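Local coordinates for protein aromatic-amino-acid aminotransferase (Burkholderia pseudomallei, PDB 4F4E) that probably transfers amino groups from aromatic amino acids such as tyrosine to 2-oxoglutarate, using pyridoxal 5'-phosphate held covalently on a lysine, at residues A95-D98 and A99-K103; V180-D183 and G184-A188; A328-V331 and Q332-E336. All blocks are in the same frame, centred on the assembly; numbering follows the deposited sequence.

Contact 1 of 3, residues A95-D98 and A99-K103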
loop_
_atom_site.group_PDB
_atom_site.type_symbol
_atom_site.label_atom_id
_atom_site.label_comp_id
_atom_site.label_asym_id
_atom_site.label_seq_id
_atom_site.Cartn_x
_atom_site.Cartn_y
_atom_site.Cartn_z
ATOM N N ALA A 95 -7.082 -11.410 -9.865
ATOM C CA ALA A 95 -6.702 -12.790 -10.047
ATOM C C ALA A 95 -5.958 -13.037 -11.365
ATOM O O ALA A 95 -4.964 -13.784 -11.413
ATOM C CB ALA A 95 -7.943 -13.667 -9.961
ATOM N N ALA A 96 -6.403 -12.412 -12.446
ATOM C CA ALA A 96 -5.758 -12.609 -13.754
ATOM C C ALA A 96 -4.327 -12.073 -13.720
ATOM O O ALA A 96 -3.454 -12.610 -14.419
ATOM C CB ALA A 96 -6.546 -11.885 -14.878
ATOM N N TYR A 97 -4.117 -10.968 -12.993
ATOM C CA TYR A 97 -2.770 -10.390 -12.822
ATOM C C TYR A 97 -1.899 -11.393 -12.076
ATOM O O TYR A 97 -0.789 -11.701 -12.523
ATOM C CB TYR A 97 -2.828 -9.084 -12.007
ATOM C CG TYR A 97 -1.521 -8.543 -11.493
ATOM C CD1 TYR A 97 -0.764 -7.645 -12.249
ATOM C CD2 TYR A 97 -1.069 -8.856 -10.239
ATOM C CE1 TYR A 97 0.424 -7.147 -11.759
ATOM C CE2 TYR A 97 0.114 -8.380 -9.755
ATOM C CZ TYR A 97 0.859 -7.485 -10.506
ATOM O OH TYR A 97 2.017 -6.947 -9.987
ATOM N N ASP A 98 -2.436 -11.937 -10.989
ATOM C CA ASP A 98 -1.704 -12.891 -10.188
ATOM C C ASP A 98 -1.295 -14.073 -11.046
ATOM O O ASP A 98 -0.175 -14.521 -10.989
ATOM C CB ASP A 98 -2.527 -13.384 -9.002
ATOM C CG ASP A 98 -2.778 -12.329 -7.966
ATOM O OD1 ASP A 98 -1.986 -11.395 -7.888
ATOM O OD2 ASP A 98 -3.790 -12.443 -7.204
ATOM N N ALA A 99 -2.213 -14.589 -11.861
ATOM C CA ALA A 99 -1.896 -15.701 -12.761
ATOM C C ALA A 99 -0.857 -15.370 -13.815
ATOM O O ALA A 99 -0.012 -16.198 -14.106
ATOM C CB ALA A 99 -3.171 -16.205 -13.442
ATOM N N SER A 100 -0.950 -14.196 -14.421
ATOM C CA SER A 100 0.033 -13.762 -15.423
ATOM C C SER A 100 1.407 -13.567 -14.824
ATOM O O SER A 100 2.433 -13.851 -15.475
ATOM C CB SER A 100 -0.413 -12.439 -16.082
ATOM O OG SER A 100 -1.548 -12.619 -16.879
ATOM N N VAL A 101 1.471 -13.059 -13.592
ATOM C CA VAL A 101 2.775 -12.905 -12.915
ATOM C C VAL A 101 3.439 -14.260 -12.755
ATOM O O VAL A 101 4.632 -14.396 -12.993
ATOM C CB VAL A 101 2.613 -12.201 -11.549
ATOM C CG1 VAL A 101 3.800 -12.479 -10.593
ATOM C CG2 VAL A 101 2.336 -10.702 -11.728
ATOM N N GLN A 102 2.681 -15.269 -12.338
ATOM C CA GLN A 102 3.259 -16.597 -12.112
ATOM C C GLN A 102 3.827 -17.170 -13.380
ATOM O O GLN A 102 4.883 -17.778 -13.355
ATOM C CB GLN A 102 2.229 -17.603 -11.614
ATOM C CG GLN A 102 1.707 -17.293 -10.309
ATOM C CD GLN A 102 0.756 -18.326 -9.786
ATOM O OE1 GLN A 102 0.239 -19.218 -10.527
ATOM N NE2 GLN A 102 0.550 -18.264 -8.503
ATOM N N LYS A 103 3.118 -16.996 -14.484
ATOM C CA LYS A 103 3.611 -17.481 -15.777
ATOM C C LYS A 103 4.828 -16.718 -16.242
ATOM O O LYS A 103 5.739 -17.279 -16.878
ATOM C CB LYS A 103 2.476 -17.480 -16.814
ATOM C CG LYS A 103 1.485 -18.605 -16.451
ATOM C CD LYS A 103 0.414 -18.890 -17.491
ATOM C CE LYS A 103 -0.439 -20.134 -17.110
ATOM N NZ LYS A 103 -1.489 -20.392 -18.166
#
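Y97 and V101, one turn apart on helix 95-106, form an i to i+4 CH-pi pair, a simple case of how a helix builds part of its own buried face. The methyl CG2 of V101 sits over one face of the phenol ring, 3.9 Å from its centroid and 17° off the ring normal. Its nearest ring atom is CZ of Y97, 3.7 Å away at the hydroxyl end. The torsions explain the match. In Y97, chi1 of 167° sets CG beside the carbonyl carbon and sends the ring forward along the helix toward V101; V101 holds CG2 beside its own backbone N, the position from which it can lie over the ring. On the ring's rim, in its plane, comes the carboxylate of D98, whose OD1 lies 3.6 Å from Y97 CD2. The phenol OH reaches past the helix to hydrogen-bond with the backbone carbonyl of G279, so one end of the ring is tethered to strand 278-284 while V101 covers a face. V101 rests against A280 and S282 of the same strand, and D98 against T120 and Q122 of strand 118-124. This face of the helix therefore covers two neighbouring strands of the large mixed sheet that is the core of the fold-type-I aminotransferase domain. Q102 follows the same logic: its side chain runs extended beyond CG, and NE2 is hydrogen-bonded to T120 OG1. At the more open side, A96 O accepts the backbone N of S100 at 3.0 Å, and S100 OG lies 3.1 Å away from that same oxygen. Back at the buried face, V101 CG2 also touches the peptide, 3.4 Å from Y97 O.

Contact 2 of 3, residues V180-D183 and G184-A188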
loop_
_atom_site.group_PDB
_atom_site.type_symbol
_atom_site.label_atom_id
_atom_site.label_comp_id
_atom_site.label_asym_id
_atom_site.label_seq_id
_atom_site.Cartn_x
_atom_site.Cartn_y
_atom_site.Cartn_z
ATOM N N VAL A 180 32.225 -10.842 -8.193
ATOM C CA VAL A 180 31.608 -11.451 -7.021
ATOM C C VAL A 180 32.673 -12.275 -6.280
ATOM O O VAL A 180 33.504 -12.957 -6.916
ATOM C CB VAL A 180 30.391 -12.320 -7.391
ATOM C CG1 VAL A 180 30.788 -13.380 -8.391
ATOM C CG2 VAL A 180 29.797 -12.971 -6.135
ATOM N N ASN A 181 32.693 -12.150 -4.950
ATOM C CA ASN A 181 33.506 -13.015 -4.097
ATOM C C ASN A 181 32.626 -14.221 -3.835
ATOM O O ASN A 181 32.049 -14.320 -2.774
ATOM C CB ASN A 181 33.896 -12.316 -2.798
ATOM C CG ASN A 181 34.567 -13.233 -1.809
ATOM O OD1 ASN A 181 34.868 -14.381 -2.122
ATOM N ND2 ASN A 181 34.778 -12.750 -0.617
ATOM N N PHE A 182 32.563 -15.139 -4.797
ATOM C CA PHE A 182 31.655 -16.268 -4.697
ATOM C C PHE A 182 32.066 -17.234 -3.607
ATOM O O PHE A 182 31.207 -17.848 -2.964
ATOM C CB PHE A 182 31.466 -16.994 -6.026
ATOM C CG PHE A 182 30.366 -18.007 -5.972
ATOM C CD1 PHE A 182 29.041 -17.589 -5.791
ATOM C CD2 PHE A 182 30.654 -19.354 -5.899
ATOM C CE1 PHE A 182 28.014 -18.494 -5.676
ATOM C CE2 PHE A 182 29.619 -20.277 -5.771
ATOM C CZ PHE A 182 28.302 -19.850 -5.657
ATOM N N ASP A 183 33.375 -17.391 -3.401
ATOM C CA ASP A 183 33.862 -18.256 -2.342
ATOM C C ASP A 183 33.379 -17.784 -0.973
ATOM O O ASP A 183 32.983 -18.595 -0.122
ATOM C CB ASP A 183 35.391 -18.354 -2.352
ATOM C CG ASP A 183 35.947 -18.982 -3.641
ATOM O OD1 ASP A 183 35.218 -19.707 -4.367
ATOM O OD2 ASP A 183 37.133 -18.744 -3.911
ATOM N N GLY A 184 33.402 -16.473 -0.758
ATOM C CA GLY A 184 32.979 -15.904 0.499
ATOM C C GLY A 184 31.471 -16.057 0.627
ATOM O O GLY A 184 30.965 -16.361 1.716
ATOM N N MET A 185 30.753 -15.870 -0.477
ATOM C CA MET A 185 29.294 -16.025 -0.413
ATOM C C MET A 185 28.932 -17.454 -0.018
ATOM O O MET A 185 28.159 -17.690 0.886
ATOM C CB MET A 185 28.664 -15.748 -1.762
ATOM C CG MET A 185 27.147 -15.899 -1.747
ATOM S SD MET A 185 26.386 -15.375 -3.311
ATOM C CE MET A 185 24.651 -15.745 -2.998
ATOM N N LEU A 186 29.485 -18.414 -0.738
ATOM C CA LEU A 186 29.118 -19.778 -0.500
ATOM C C LEU A 186 29.529 -20.198 0.915
ATOM O O LEU A 186 28.780 -20.924 1.611
ATOM C CB LEU A 186 29.739 -20.685 -1.557
ATOM C CG LEU A 186 28.804 -21.880 -1.738
ATOM C CD1 LEU A 186 27.581 -21.441 -2.550
ATOM C CD2 LEU A 186 29.566 -23.020 -2.387
ATOM N N ALA A 187 30.686 -19.732 1.364
ATOM C CA ALA A 187 31.140 -20.101 2.694
ATOM C C ALA A 187 30.188 -19.582 3.764
ATOM O O ALA A 187 29.865 -20.305 4.710
ATOM C CB ALA A 187 32.586 -19.650 2.956
ATOM N N ALA A 188 29.663 -18.378 3.555
ATOM C CA ALA A 188 28.665 -17.782 4.461
ATOM C C ALA A 188 27.396 -18.615 4.494
ATOM O O ALA A 188 26.892 -18.941 5.565
ATOM C CB ALA A 188 28.347 -16.329 4.064
#
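An asparagine N-cap opens helix 182-189: the side chain of N181 turns back onto G184, three residues on. OD1 accepts the backbone N of G184 at 2.9 Å, but the donor stands well above the plane of the amide, so the bond makes no use of an in-plane lone pair. With chi1 at 172° the amide swings to the carbonyl side of its own residue, alongside the first turn, where ND2 passes 3.8 Å from the bare CA of G184. The main chain of N181 works too, its O taking the N of M185 at 3.1 Å. Just inside the helix, F182 sends its ring forward, toward the following turn. L186 meets it there, CB over one face and CD1 3.6 Å from CZ. M185 makes a looser Met-aromatic contact, SD lying obliquely to the ring at 5.2 Å from its centroid. F182 also packs on Q216, Q219 and V220 of helix 214-227, while M185 turns to Y170 and Y172 on strand 167-174. A side-chain oxygen accepting a first-turn N-H, here one with only a weak further bond to N181 O, is the defining feature of an asparagine N-cap.

Contact 3 of 3, residues A328-V331 and Q332-E336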
loop_
_atom_site.group_PDB
_atom_site.type_symbol
_atom_site.label_atom_id
_atom_site.label_comp_id
_atom_site.label_asym_id
_atom_site.label_seq_id
_atom_site.Cartn_x
_atom_site.Cartn_y
_atom_site.Cartn_z
ATOM N N ALA A 328 3.600 -7.620 -27.050
ATOM C CA ALA A 328 4.721 -7.525 -27.997
ATOM C C ALA A 328 5.322 -6.123 -27.994
ATOM O O ALA A 328 6.557 -5.939 -28.080
ATOM C CB ALA A 328 4.268 -7.983 -29.410
ATOM N N SER A 329 4.469 -5.093 -27.876
ATOM C CA SER A 329 4.959 -3.725 -27.807
ATOM C C SER A 329 5.821 -3.533 -26.547
ATOM O O SER A 329 6.890 -2.941 -26.600
ATOM C CB SER A 329 3.760 -2.737 -27.784
ATOM O OG SER A 329 4.188 -1.432 -27.448
ATOM N N TRP A 330 5.320 -4.032 -25.407
ATOM C CA TRP A 330 6.082 -4.005 -24.158
ATOM C C TRP A 330 7.447 -4.693 -24.303
ATOM O O TRP A 330 8.488 -4.125 -23.924
ATOM C CB TRP A 330 5.240 -4.654 -23.086
ATOM C CG TRP A 330 6.014 -4.860 -21.839
ATOM C CD1 TRP A 330 6.653 -3.894 -21.072
ATOM C CD2 TRP A 330 6.274 -6.123 -21.206
ATOM N NE1 TRP A 330 7.288 -4.493 -20.018
ATOM C CE2 TRP A 330 7.088 -5.836 -20.039
ATOM C CE3 TRP A 330 5.904 -7.459 -21.467
ATOM C CZ2 TRP A 330 7.514 -6.844 -19.152
ATOM C CZ3 TRP A 330 6.350 -8.462 -20.576
ATOM C CH2 TRP A 330 7.141 -8.159 -19.450
ATOM N N VAL A 331 7.448 -5.887 -24.890
ATOM C CA VAL A 331 8.689 -6.727 -25.036
ATOM C C VAL A 331 9.698 -5.940 -25.865
ATOM O O VAL A 331 10.903 -5.835 -25.516
ATOM C CB VAL A 331 8.377 -8.120 -25.658
ATOM C CG1 VAL A 331 9.648 -8.818 -26.082
ATOM C CG2 VAL A 331 7.632 -8.974 -24.648
ATOM N N GLN A 332 9.199 -5.311 -26.921
ATOM C CA GLN A 332 10.064 -4.559 -27.793
ATOM C C GLN A 332 10.682 -3.372 -27.093
ATOM O O GLN A 332 11.898 -3.154 -27.162
ATOM C CB GLN A 332 9.295 -4.102 -29.035
ATOM C CG GLN A 332 10.132 -3.315 -30.038
ATOM C CD GLN A 332 9.366 -3.097 -31.326
ATOM O OE1 GLN A 332 9.711 -3.648 -32.379
ATOM N NE2 GLN A 332 8.307 -2.333 -31.249
ATOM N N GLU A 333 9.846 -2.610 -26.397
ATOM C CA GLU A 333 10.310 -1.417 -25.731
ATOM C C GLU A 333 11.259 -1.712 -24.548
ATOM O O GLU A 333 12.258 -1.021 -24.376
ATOM C CB GLU A 333 9.145 -0.488 -25.322
ATOM C CG GLU A 333 9.663 0.867 -24.879
ATOM C CD GLU A 333 8.617 1.970 -24.794
ATOM O OE1 GLU A 333 9.052 3.103 -24.454
ATOM O OE2 GLU A 333 7.409 1.735 -25.017
ATOM N N LEU A 334 10.956 -2.742 -23.764
ATOM C CA LEU A 334 11.802 -3.105 -22.667
ATOM C C LEU A 334 13.162 -3.569 -23.221
ATOM O O LEU A 334 14.234 -3.294 -22.655
ATOM C CB LEU A 334 11.126 -4.219 -21.888
ATOM C CG LEU A 334 11.911 -4.723 -20.678
ATOM C CD1 LEU A 334 12.360 -3.597 -19.739
ATOM C CD2 LEU A 334 11.029 -5.740 -20.004
ATOM N N GLY A 335 13.122 -4.220 -24.377
ATOM C CA GLY A 335 14.358 -4.622 -25.051
ATOM C C GLY A 335 15.200 -3.446 -25.518
ATOM O O GLY A 335 16.434 -3.484 -25.448
ATOM N N GLU A 336 14.527 -2.389 -25.983
ATOM C CA GLU A 336 15.220 -1.148 -26.390
ATOM C C GLU A 336 15.883 -0.489 -25.156
ATOM O O GLU A 336 17.004 0.004 -25.244
ATOM C CB GLU A 336 14.246 -0.190 -27.076
ATOM C CG GLU A 336 13.764 -0.736 -28.406
ATOM C CD GLU A 336 12.597 0.036 -28.966
ATOM O OE1 GLU A 336 12.000 0.853 -28.225
ATOM O OE2 GLU A 336 12.227 -0.212 -30.122
HETATM O O HOH W 1 5.676 -0.364 -24.940
HETATM O O HOH W 2 7.162 -1.024 -28.779
#
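W330 and L334 run alongside each other from successive turns of helix 324-354, their ends directed alike. The methyl CD2 of L334 approaches the indole at CE2 and its two neighbours, 3.8 Å from CZ2 and 3.9 Å from NE1, meeting the ring system at a slant. Both side chains have CG on the far side from the backbone N (chi1 171° in W330, 180° in L334), a shared setting consistent with their common course. The indole is fixed by more than its neighbour: NE1 hydrogen-bonds to the carbonyl of S270, next to K269, which carries the cofactor, and the ring stacks with F271. Around the helix from this apolar pair the pairing passes through water, i to i+4 for S329 with E333 and i to i+3 for S329 with Q332. The first water lies 3.1 Å from S329 OG and donates to E333 OE2 at 2.7 Å. The second donates to S329 O and accepts from Q332 NE2 at 3.0 Å, so S329 O serves this water as well as the backbone N of E333. E333 stretches out in an extended chain, and its OE2 also takes the backbone N of R70, where helix 70-81 begins; the side chain of R70 forms a salt bridge with E336. The chemistry implies a helix with two characters: an indole held in orientation by carbon contacts and one N-H, close to the cofactor-bearing segment, and a buried carboxylate whose negative charge is probably favoured by the backbone N-H of R70 at the start of helix 70-81.

In the fold
All three contacts are one-turn pairings within a single helix, and each sets a residue with an aromatic ring against an aliphatic one four places on. Place in the fold decides the rest. Contacts 1 and 3 are partly buried, and their helices both lean on helix 312-322, although their nearest atoms stay about 8 Å apart. Contact 1 faces the central sheet and adds a polar anchor to a strand carbonyl; contact 3 adds waters and charge toward helix 70-81 and approaches the cofactor lysine's neighbours. Contact 2, about 34 Å from contact 1 between centres, is a surface contact beside the sheet's other edge, where a capping amide replaces these anchors.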